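Local coordinates for dimethylsulfoniopropionate lyase (Roseovarius nubinhibens, PDB 4B29), which probably cleaves dimethylsulfoniopropionate to release dimethyl sulfide, using a zinc-binding site held in a cupin-type fold, at residues A[137-142]-A[198-203]; A[141-146]-A[191-196]; A[53-58]-A[127-132]. All coordinates share one frame; numbering follows the deposited sequence. Where two conformers were deposited one is given.

In the fold
Interaction 3 is met first along the chain: it brings 53-58 back to 127-132, closing a loop that holds several helices and strand 115-122, and it forms one edge of the mixed sheet. Interaction 1 follows in series, joining 137-142 to 198-203 in the middle of that sheet. The loop of interaction 2, from 141-146 to 191-196, lies within the one spanned by interaction 1 and starts from the same residues, P141 and G142, so the two nest without crossing. They touch directly, M191 packing on W139 and I198, and tie the two sheets of the cupin fold together near the zinc site.

Interaction 1. Residues A[137-142]-A[198-203]; sequences GYWGPG and ILTLVL. With EDO (1,2-ethanediol), chain F; PO4 (phosphate ion), chain E.
T200 OG1 has two partners: it is hydrogen-bonded to O1 of a bound 1,2-ethanediol at 2.7 Å, where either hydroxyl may be the donor, and receives a weak second bond from G137 N. Its torsion puts OG1 between the backbone N and the carbonyl carbon (chi1 56°). From the same spot it meets the W139 ring at its edge, 3.5 Å from W139 CZ3, and the diol oxygen approaches that edge near CH2.

The backbones form a central antiparallel strand pair of the mixed sheet of the cupin fold, the segment axes running 163° apart, and the T200 side chain is about 8 Å from that of the zinc ligand E154. In the hydrogen-bonded pair G137 and T200, T200 N reaches G137 O at 2.8 Å, while G137 N meets T200 O at 3.2 Å from well above the carbonyl plane. The next such pair is W139 with I198: W139 N to I198 O (3.0 Å) is nearly straight, and I198 N to W139 O (2.9 Å) is somewhat bent, its donor in the carbonyl plane. Between them Y138 and L199 form a non-hydrogen-bonded pair on the other face, with Y138 CB against L199 CD1. W139 and I198 lie alongside one another, CG2 of I198 coming obliquely to CE3.

Y138 OH lies 2.5 Å from phosphate O2, in the ring plane; D74 O is also within reach, so its proton is not settled. H70 and R114 also bind this phosphate, which, like the diol, probably comes from the crystallisation liquor. Around the pair, strand 115-122 bonds to Y138 through G116 and strand 153-159 flanks L199 and L201, while helix 67-73 packs on the face of Y138 and L199, and Y156 lies against W139 and T200.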
loop_
_atom_site.group_PDB
_atom_site.type_symbol
_atom_site.label_atom_id
_atom_site.label_comp_id
_atom_site.label_asym_id
_atom_site.label_seq_id
_atom_site.Cartn_x
_atom_site.Cartn_y
_atom_site.Cartn_z
ATOM N N GLY A 137 2.142 0.314 0.631
ATOM C CA GLY A 137 2.846 1.395 1.328
ATOM C C GLY A 137 3.559 0.791 2.546
ATOM O O GLY A 137 3.119 -0.267 3.072
ATOM N N TYR A 138 4.690 1.379 2.922
ATOM C CA TYR A 138 5.382 1.016 4.177
ATOM C C TYR A 138 5.684 2.293 4.921
ATOM O O TYR A 138 6.111 3.293 4.323
ATOM C CB TYR A 138 6.700 0.309 3.869
ATOM C CG TYR A 138 7.495 0.029 5.145
ATOM C CD1 TYR A 138 7.264 -1.135 5.860
ATOM C CD2 TYR A 138 8.418 0.977 5.607
ATOM C CE1 TYR A 138 8.025 -1.404 7.068
ATOM C CE2 TYR A 138 9.153 0.750 6.817
ATOM C CZ TYR A 138 8.950 -0.455 7.480
ATOM O OH TYR A 138 9.688 -0.668 8.645
ATOM N N TRP A 139 5.448 2.279 6.237
ATOM C CA TRP A 139 5.851 3.378 7.102
ATOM C C TRP A 139 6.579 2.803 8.312
ATOM O O TRP A 139 6.071 1.897 8.960
ATOM C CB TRP A 139 4.609 4.103 7.657
ATOM C CG TRP A 139 3.888 4.905 6.616
ATOM C CD1 TRP A 139 3.963 6.252 6.424
ATOM C CD2 TRP A 139 2.945 4.401 5.638
ATOM N NE1 TRP A 139 3.111 6.623 5.392
ATOM C CE2 TRP A 139 2.495 5.507 4.893
ATOM C CE3 TRP A 139 2.450 3.125 5.347
ATOM C CZ2 TRP A 139 1.569 5.381 3.831
ATOM C CZ3 TRP A 139 1.497 2.995 4.314
ATOM C CH2 TRP A 139 1.095 4.131 3.569
ATOM N N GLY A 140 7.763 3.341 8.595
ATOM C CA GLY A 140 8.458 2.855 9.827
ATOM C C GLY A 140 7.729 3.392 11.067
ATOM O O GLY A 140 6.816 4.217 10.996
ATOM N N PRO A 141 8.173 2.944 12.255
ATOM C CA PRO A 141 7.560 3.450 13.484
ATOM C C PRO A 141 7.675 4.950 13.679
ATOM O O PRO A 141 8.588 5.600 13.177
ATOM C CB PRO A 141 8.368 2.741 14.605
ATOM C CG PRO A 141 9.155 1.671 13.955
ATOM C CD PRO A 141 9.310 2.046 12.488
ATOM N N GLY A 142 6.759 5.515 14.457
ATOM C CA GLY A 142 6.871 6.923 14.848
ATOM C C GLY A 142 6.676 7.938 13.763
ATOM O O GLY A 142 7.319 8.996 13.754
ATOM N N ILE A 198 4.216 -0.256 9.703
ATOM C CA ILE A 198 3.064 -0.894 9.059
ATOM C C ILE A 198 3.354 -1.051 7.567
ATOM O O ILE A 198 3.983 -0.192 6.961
ATOM C CB ILE A 198 1.725 -0.101 9.260
ATOM C CG1 ILE A 198 0.534 -0.979 8.822
ATOM C CG2 ILE A 198 1.751 1.326 8.594
ATOM C CD1 ILE A 198 -0.809 -0.356 9.183
ATOM N N LEU A 199 2.915 -2.181 7.041
ATOM C CA LEU A 199 3.039 -2.486 5.597
ATOM C C LEU A 199 1.609 -2.754 5.127
ATOM O O LEU A 199 0.893 -3.571 5.734
ATOM C CB LEU A 199 3.912 -3.724 5.441
ATOM C CG LEU A 199 4.113 -4.318 4.022
ATOM C CD1 LEU A 199 4.832 -3.305 3.132
ATOM C CD2 LEU A 199 4.872 -5.682 4.084
ATOM N N THR A 200 1.188 -2.059 4.051
ATOM C CA THR A 200 -0.233 -2.113 3.629
ATOM C C THR A 200 -0.329 -2.524 2.169
ATOM O O THR A 200 0.642 -2.347 1.402
ATOM C CB THR A 200 -0.905 -0.731 3.736
ATOM O OG1 THR A 200 -0.157 0.213 2.958
ATOM C CG2 THR A 200 -0.890 -0.249 5.263
ATOM N N LEU A 201 -1.494 -3.052 1.808
ATOM C CA LEU A 201 -1.777 -3.355 0.396
ATOM C C LEU A 201 -3.196 -2.808 0.169
ATOM O O LEU A 201 -4.129 -3.112 0.944
ATOM C CB LEU A 201 -1.647 -4.868 0.120
ATOM C CG LEU A 201 -1.830 -5.142 -1.392
ATOM C CD1 LEU A 201 -0.894 -6.284 -1.870
ATOM C CD2 LEU A 201 -3.292 -5.510 -1.628
ATOM N N VAL A 202 -3.353 -1.980 -0.865
ATOM C CA VAL A 202 -4.546 -1.107 -0.939
ATOM C C VAL A 202 -5.158 -1.224 -2.335
ATOM O O VAL A 202 -4.427 -1.260 -3.321
ATOM C CB VAL A 202 -4.091 0.338 -0.715
ATOM C CG1 VAL A 202 -5.247 1.346 -0.878
ATOM C CG2 VAL A 202 -3.444 0.454 0.696
ATOM N N LEU A 203 -6.473 -1.307 -2.386
ATOM C CA LEU A 203 -7.177 -1.269 -3.689
ATOM C C LEU A 203 -7.797 0.117 -3.910
ATOM O O LEU A 203 -8.191 0.839 -2.942
ATOM C CB LEU A 203 -8.350 -2.246 -3.699
ATOM C CG LEU A 203 -8.076 -3.723 -3.286
ATOM C CD1 LEU A 203 -9.294 -4.570 -3.481
ATOM C CD2 LEU A 203 -6.883 -4.276 -4.130
HETATM C C1 EDO F . -1.037 2.522 0.141
HETATM O O1 EDO F . -0.848 2.469 1.557
HETATM C C2 EDO F . -0.078 3.560 -0.378
HETATM O O2 EDO F . -0.455 3.721 -1.731
HETATM P P PO4 E . 12.489 1.116 10.863
HETATM O O1 PO4 E . 13.856 0.657 10.305
HETATM O O2 PO4 E . 11.334 0.647 9.995
HETATM O O3 PO4 E . 12.247 0.387 12.162
HETATM O O4 PO4 E . 12.391 2.631 10.983
#

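Interaction 2. Residues A[141-146]-A[191-196]; sequences PGLDYG and MTTLTD. With PO4 (phosphate ion), chain B.
Strands 144-149 and 189-192 are antiparallel neighbours in the five-stranded sheet of this cupin fold, and both lead to the metal site: H189 binds zinc from one strand, H150 from just beyond the other. Y145 and M191 are a hydrogen-bonded pair, with Y145 N to M191 O at 2.8 Å and M191 N to Y145 O at 2.9 Å, the latter donor in the carbonyl plane. One residue along, D144 and T192 form a non-hydrogen-bonded pair. T192 OG1 can reach D144 OD1, but that bond is doubtful: the aspartate has a second conformer, and H166 NE2 is also hydrogen-bonded to this hydroxyl, so its proton is not settled.

T193 carries the pairing on. Its N bonds to L143 O at 2.9 Å, while its OG1, set between the backbone N and the carbonyl carbon (chi1 45°), accepts the L143 N-H at 2.9 Å (159° at the hydrogen). A weaker bond from G142 N to L194 O continues the series, and P141 CB rests 3.3 Å from that same oxygen.

Y145 carries its ring away from M191 toward a bound phosphate, OH to O1 at 2.5 Å in the ring plane; H148 and Y156 also bind this anion. G140 O can only accept, so T193 OG1 gives it its proton; one buried hydroxyl thus ties T193 to residues 140-143, accepting from L143 N and donating to G140 O.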
loop_
_atom_site.group_PDB
_atom_site.type_symbol
_atom_site.label_atom_id
_atom_site.label_comp_id
_atom_site.label_asym_id
_atom_site.label_seq_id
_atom_site.Cartn_x
_atom_site.Cartn_y
_atom_site.Cartn_z
ATOM N N PRO A 141 8.173 2.944 12.255
ATOM C CA PRO A 141 7.560 3.450 13.484
ATOM C C PRO A 141 7.675 4.950 13.679
ATOM O O PRO A 141 8.588 5.600 13.177
ATOM C CB PRO A 141 8.368 2.741 14.605
ATOM C CG PRO A 141 9.155 1.671 13.955
ATOM C CD PRO A 141 9.310 2.046 12.488
ATOM N N GLY A 142 6.759 5.515 14.457
ATOM C CA GLY A 142 6.871 6.923 14.848
ATOM C C GLY A 142 6.676 7.938 13.763
ATOM O O GLY A 142 7.319 8.996 13.754
ATOM N N LEU A 143 5.797 7.615 12.798
ATOM C CA LEU A 143 5.501 8.551 11.716
ATOM C C LEU A 143 4.056 8.989 11.768
ATOM O O LEU A 143 3.175 8.212 12.169
ATOM C CB LEU A 143 5.777 7.862 10.368
ATOM C CG LEU A 143 7.258 7.590 10.056
ATOM C CD1 LEU A 143 7.362 7.001 8.590
ATOM C CD2 LEU A 143 8.088 8.883 10.149
ATOM N N ASP A 144 3.830 10.243 11.397
ATOM C CA ASP A 144 2.479 10.775 11.331
ATOM C C ASP A 144 2.219 11.187 9.886
ATOM O O ASP A 144 2.776 12.156 9.376
ATOM C CB ASP A 144 2.319 11.961 12.278
ATOM C CG ASP A 144 0.876 12.354 12.480
ATOM O OD1 ASP A 144 0.155 11.674 13.268
ATOM O OD2 ASP A 144 0.462 13.356 11.852
ATOM N N TYR A 145 1.419 10.383 9.211
ATOM C CA TYR A 145 1.008 10.679 7.829
ATOM C C TYR A 145 -0.220 11.525 7.985
ATOM O O TYR A 145 -1.292 11.018 8.391
ATOM C CB TYR A 145 0.708 9.349 7.119
ATOM C CG TYR A 145 0.367 9.431 5.649
ATOM C CD1 TYR A 145 0.555 10.609 4.912
ATOM C CD2 TYR A 145 -0.092 8.290 4.985
ATOM C CE1 TYR A 145 0.240 10.644 3.541
ATOM C CE2 TYR A 145 -0.381 8.311 3.602
ATOM C CZ TYR A 145 -0.217 9.502 2.909
ATOM O OH TYR A 145 -0.506 9.516 1.544
ATOM N N GLY A 146 -0.087 12.825 7.714
ATOM C CA GLY A 146 -1.162 13.781 8.014
ATOM C C GLY A 146 -2.341 13.675 7.061
ATOM O O GLY A 146 -2.317 12.860 6.115
ATOM N N MET A 191 -2.881 8.682 9.129
ATOM C CA MET A 191 -2.479 7.456 9.801
ATOM C C MET A 191 -1.234 7.743 10.654
ATOM O O MET A 191 -0.359 8.465 10.206
ATOM C CB MET A 191 -2.100 6.413 8.730
ATOM C CG MET A 191 -1.863 5.003 9.316
ATOM S SD MET A 191 -1.011 3.925 8.098
ATOM C CE MET A 191 0.597 4.703 8.102
ATOM N N THR A 192 -1.151 7.117 11.830
ATOM C CA THR A 192 -0.002 7.310 12.720
ATOM C C THR A 192 0.564 5.943 13.069
ATOM O O THR A 192 -0.185 5.043 13.517
ATOM C CB THR A 192 -0.518 7.924 14.042
ATOM O OG1 THR A 192 -1.223 9.125 13.719
ATOM C CG2 THR A 192 0.671 8.211 15.002
ATOM N N THR A 193 1.868 5.773 12.895
ATOM C CA THR A 193 2.508 4.577 13.455
ATOM C C THR A 193 3.109 4.992 14.832
ATOM O O THR A 193 3.603 6.106 15.023
ATOM C CB THR A 193 3.649 3.997 12.601
ATOM O OG1 THR A 193 4.478 5.063 12.160
ATOM C CG2 THR A 193 3.098 3.277 11.320
ATOM N N LEU A 194 3.034 4.046 15.740
ATOM C CA LEU A 194 3.573 4.227 17.098
ATOM C C LEU A 194 4.860 3.413 17.173
ATOM O O LEU A 194 5.811 3.720 16.468
ATOM C CB LEU A 194 2.504 3.808 18.106
ATOM C CG LEU A 194 1.236 4.669 18.239
ATOM C CD1 LEU A 194 1.565 6.143 18.399
ATOM C CD2 LEU A 194 0.244 4.447 17.087
ATOM N N THR A 195 4.888 2.347 17.965
ATOM C CA THR A 195 6.088 1.565 18.170
ATOM C C THR A 195 6.414 0.552 17.045
ATOM O O THR A 195 7.558 0.099 16.890
ATOM C CB THR A 195 5.890 0.827 19.544
ATOM O OG1 THR A 195 6.070 1.838 20.559
ATOM C CG2 THR A 195 6.898 -0.172 19.734
ATOM N N ASP A 196 5.409 0.228 16.247
ATOM C CA ASP A 196 5.530 -0.772 15.197
ATOM C C ASP A 196 5.454 -0.055 13.848
ATOM O O ASP A 196 4.888 1.023 13.783
ATOM C CB ASP A 196 4.390 -1.773 15.297
ATOM C CG ASP A 196 4.363 -2.465 16.667
ATOM O OD1 ASP A 196 5.412 -3.004 17.055
ATOM O OD2 ASP A 196 3.312 -2.472 17.310
HETATM P P PO4 B . -3.034 6.926 0.638
HETATM O O1 PO4 B . -1.669 7.522 0.463
HETATM O O2 PO4 B . -3.035 5.559 -0.074
HETATM O O3 PO4 B . -3.414 6.748 2.102
HETATM O O4 PO4 B . -4.100 7.772 0.023
#

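Interaction 3. Residues A[53-58]-A[127-132]; sequences EDLRWA and FLTQSL
W57 sends CG opposite its backbone N (chi1 173°), while F127 turns its own CG opposite the carbonyl carbon (chi1 -63°), and together these rotations bring the two rings into an offset edge-to-face pair. The rings belong to a short antiparallel bridge between strands 56-57 and 127-128, at one edge of the mixed sheet. The centroids of the W57 six-membered ring and the F127 ring are 5.5 Å apart with planes at 65°, and the indole edge leads, CE3 being 3.7 Å from F127 CE2.

R56 and L128 are the hydrogen-bonded pair of the bridge: L128 N meets R56 O at 2.7 Å, and R56 N reaches L128 O at 3.1 Å on a lone pair in the carbonyl plane. W57 and F127 follow as a non-hydrogen-bonded pair. On the other face A58 CB touches L128 CG and CD2. Helix 24-41 lies against the aromatic face, with L28 on W57 and L32 on F127, while D59 takes the indole NE1.

Toward the opposite end, L55 CD2 comes within 3.5 Å of T129 CG2, the two side chains crossing at a slant. T129 OG1 then works twice. It donates to D54 OD1 at 2.8 Å, on the syn side and slightly out of the carboxylate plane, and it accepts S131 N at 3.0 Å, closing an ST turn through a nearly straight bond. The other carboxylate oxygen, D54 OD2, accepts from a water, and that water's oxygen receives the backbone N-H of Q130 at 2.8 Å, N to O.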
loop_
_atom_site.group_PDB
_atom_site.type_symbol
_atom_site.label_atom_id
_atom_site.label_comp_id
_atom_site.label_asym_id
_atom_site.label_seq_id
_atom_site.Cartn_x
_atom_site.Cartn_y
_atom_site.Cartn_z
ATOM N N GLU A 53 -8.715 -10.260 -14.943
ATOM C CA GLU A 53 -8.212 -11.411 -15.653
ATOM C C GLU A 53 -7.170 -10.987 -16.710
ATOM O O GLU A 53 -6.597 -11.849 -17.402
ATOM C CB GLU A 53 -9.388 -12.202 -16.277
ATOM C CG GLU A 53 -10.127 -13.107 -15.261
ATOM C CD GLU A 53 -9.190 -14.051 -14.463
ATOM O OE1 GLU A 53 -8.408 -14.812 -15.084
ATOM O OE2 GLU A 53 -9.246 -14.033 -13.201
ATOM N N ASP A 54 -6.889 -9.687 -16.814
ATOM C CA ASP A 54 -6.034 -9.208 -17.899
ATOM C C ASP A 54 -4.685 -8.623 -17.471
ATOM O O ASP A 54 -4.083 -7.861 -18.215
ATOM C CB ASP A 54 -6.797 -8.203 -18.753
ATOM C CG ASP A 54 -7.158 -6.940 -17.992
ATOM O OD1 ASP A 54 -6.871 -6.836 -16.765
ATOM O OD2 ASP A 54 -7.731 -6.019 -18.622
ATOM N N LEU A 55 -4.229 -8.907 -16.257
ATOM C CA LEU A 55 -2.982 -8.295 -15.779
ATOM C C LEU A 55 -1.806 -8.789 -16.637
ATOM O O LEU A 55 -1.722 -10.010 -16.916
ATOM C CB LEU A 55 -2.719 -8.676 -14.300
ATOM C CG LEU A 55 -3.656 -7.992 -13.297
ATOM C CD1 LEU A 55 -3.673 -8.891 -12.036
ATOM C CD2 LEU A 55 -3.013 -6.732 -12.984
ATOM N N ARG A 56 -1.002 -7.836 -17.087
ATOM C CA ARG A 56 0.139 -8.113 -18.012
ATOM C C ARG A 56 1.421 -7.559 -17.401
ATOM O O ARG A 56 1.506 -6.374 -17.082
ATOM C CB ARG A 56 -0.001 -7.275 -19.344
ATOM C CG ARG A 56 -1.155 -7.516 -20.273
ATOM C CD ARG A 56 -1.311 -8.988 -20.667
ATOM N NE ARG A 56 -2.692 -9.202 -21.137
ATOM C CZ ARG A 56 -3.450 -10.246 -20.819
ATOM N NH1 ARG A 56 -2.979 -11.234 -20.051
ATOM N NH2 ARG A 56 -4.680 -10.316 -21.316
ATOM N N TRP A 57 2.475 -8.388 -17.373
ATOM C CA TRP A 57 3.812 -7.916 -16.996
ATOM C C TRP A 57 4.228 -6.674 -17.762
ATOM O O TRP A 57 4.159 -6.683 -19.002
ATOM C CB TRP A 57 4.809 -9.056 -17.278
ATOM C CG TRP A 57 6.227 -8.649 -17.100
ATOM C CD1 TRP A 57 7.183 -8.485 -18.108
ATOM C CD2 TRP A 57 6.899 -8.356 -15.859
ATOM N NE1 TRP A 57 8.382 -8.126 -17.555
ATOM C CE2 TRP A 57 8.254 -8.067 -16.178
ATOM C CE3 TRP A 57 6.493 -8.357 -14.487
ATOM C CZ2 TRP A 57 9.222 -7.753 -15.193
ATOM C CZ3 TRP A 57 7.463 -8.045 -13.494
ATOM C CH2 TRP A 57 8.803 -7.733 -13.853
ATOM N N ALA A 58 4.604 -5.598 -17.067
ATOM C CA ALA A 58 4.882 -4.303 -17.692
ATOM C C ALA A 58 6.353 -4.105 -18.062
ATOM O O ALA A 58 6.683 -3.131 -18.768
ATOM C CB ALA A 58 4.483 -3.143 -16.765
ATOM N N PHE A 127 2.364 -4.747 -13.064
ATOM C CA PHE A 127 1.506 -5.453 -13.980
ATOM C C PHE A 127 0.437 -4.476 -14.402
ATOM O O PHE A 127 -0.081 -3.722 -13.589
ATOM C CB PHE A 127 0.861 -6.642 -13.277
ATOM C CG PHE A 127 1.898 -7.650 -12.836
ATOM C CD1 PHE A 127 2.513 -7.521 -11.586
ATOM C CD2 PHE A 127 2.264 -8.685 -13.683
ATOM C CE1 PHE A 127 3.525 -8.443 -11.196
ATOM C CE2 PHE A 127 3.252 -9.637 -13.286
ATOM C CZ PHE A 127 3.865 -9.501 -12.052
ATOM N N LEU A 128 0.195 -4.415 -15.711
ATOM C CA LEU A 128 -0.747 -3.415 -16.252
ATOM C C LEU A 128 -2.158 -3.954 -16.306
ATOM O O LEU A 128 -2.417 -5.115 -16.710
ATOM C CB LEU A 128 -0.313 -3.006 -17.696
ATOM C CG LEU A 128 1.090 -2.405 -17.842
ATOM C CD1 LEU A 128 1.305 -1.960 -19.331
ATOM C CD2 LEU A 128 1.416 -1.190 -16.849
ATOM N N THR A 129 -3.094 -3.083 -15.878
ATOM C CA THR A 129 -4.527 -3.331 -16.046
ATOM C C THR A 129 -5.211 -1.974 -15.877
ATOM O O THR A 129 -4.683 -1.062 -15.222
ATOM C CB THR A 129 -5.097 -4.330 -15.024
ATOM O OG1 THR A 129 -6.498 -4.532 -15.270
ATOM C CG2 THR A 129 -4.873 -3.801 -13.574
ATOM N N GLN A 130 -6.412 -1.863 -16.460
ATOM C CA GLN A 130 -7.251 -0.690 -16.232
ATOM C C GLN A 130 -8.438 -1.051 -15.329
ATOM O O GLN A 130 -9.242 -0.166 -15.052
ATOM C CB GLN A 130 -7.803 -0.192 -17.590
ATOM C CG GLN A 130 -6.695 0.531 -18.408
ATOM C CD GLN A 130 -6.304 1.884 -17.866
ATOM O OE1 GLN A 130 -7.089 2.551 -17.155
ATOM N NE2 GLN A 130 -5.099 2.356 -18.236
ATOM N N SER A 131 -8.519 -2.315 -14.880
ATOM C CA SER A 131 -9.719 -2.785 -14.131
ATOM C C SER A 131 -9.601 -2.531 -12.635
ATOM O O SER A 131 -10.643 -2.425 -11.927
ATOM C CB SER A 131 -9.959 -4.268 -14.363
ATOM O OG SER A 131 -10.244 -4.470 -15.758
ATOM N N LEU A 132 -8.376 -2.336 -12.172
ATOM C CA LEU A 132 -8.168 -2.165 -10.736
ATOM C C LEU A 132 -6.852 -1.428 -10.562
ATOM O O LEU A 132 -6.065 -1.350 -11.510
ATOM C CB LEU A 132 -8.028 -3.558 -10.139
ATOM C CG LEU A 132 -7.995 -3.640 -8.599
ATOM C CD1 LEU A 132 -9.111 -2.720 -7.908
ATOM C CD2 LEU A 132 -8.119 -5.127 -8.254
HETATM O O HOH W 1 -7.923 -3.568 -18.157
#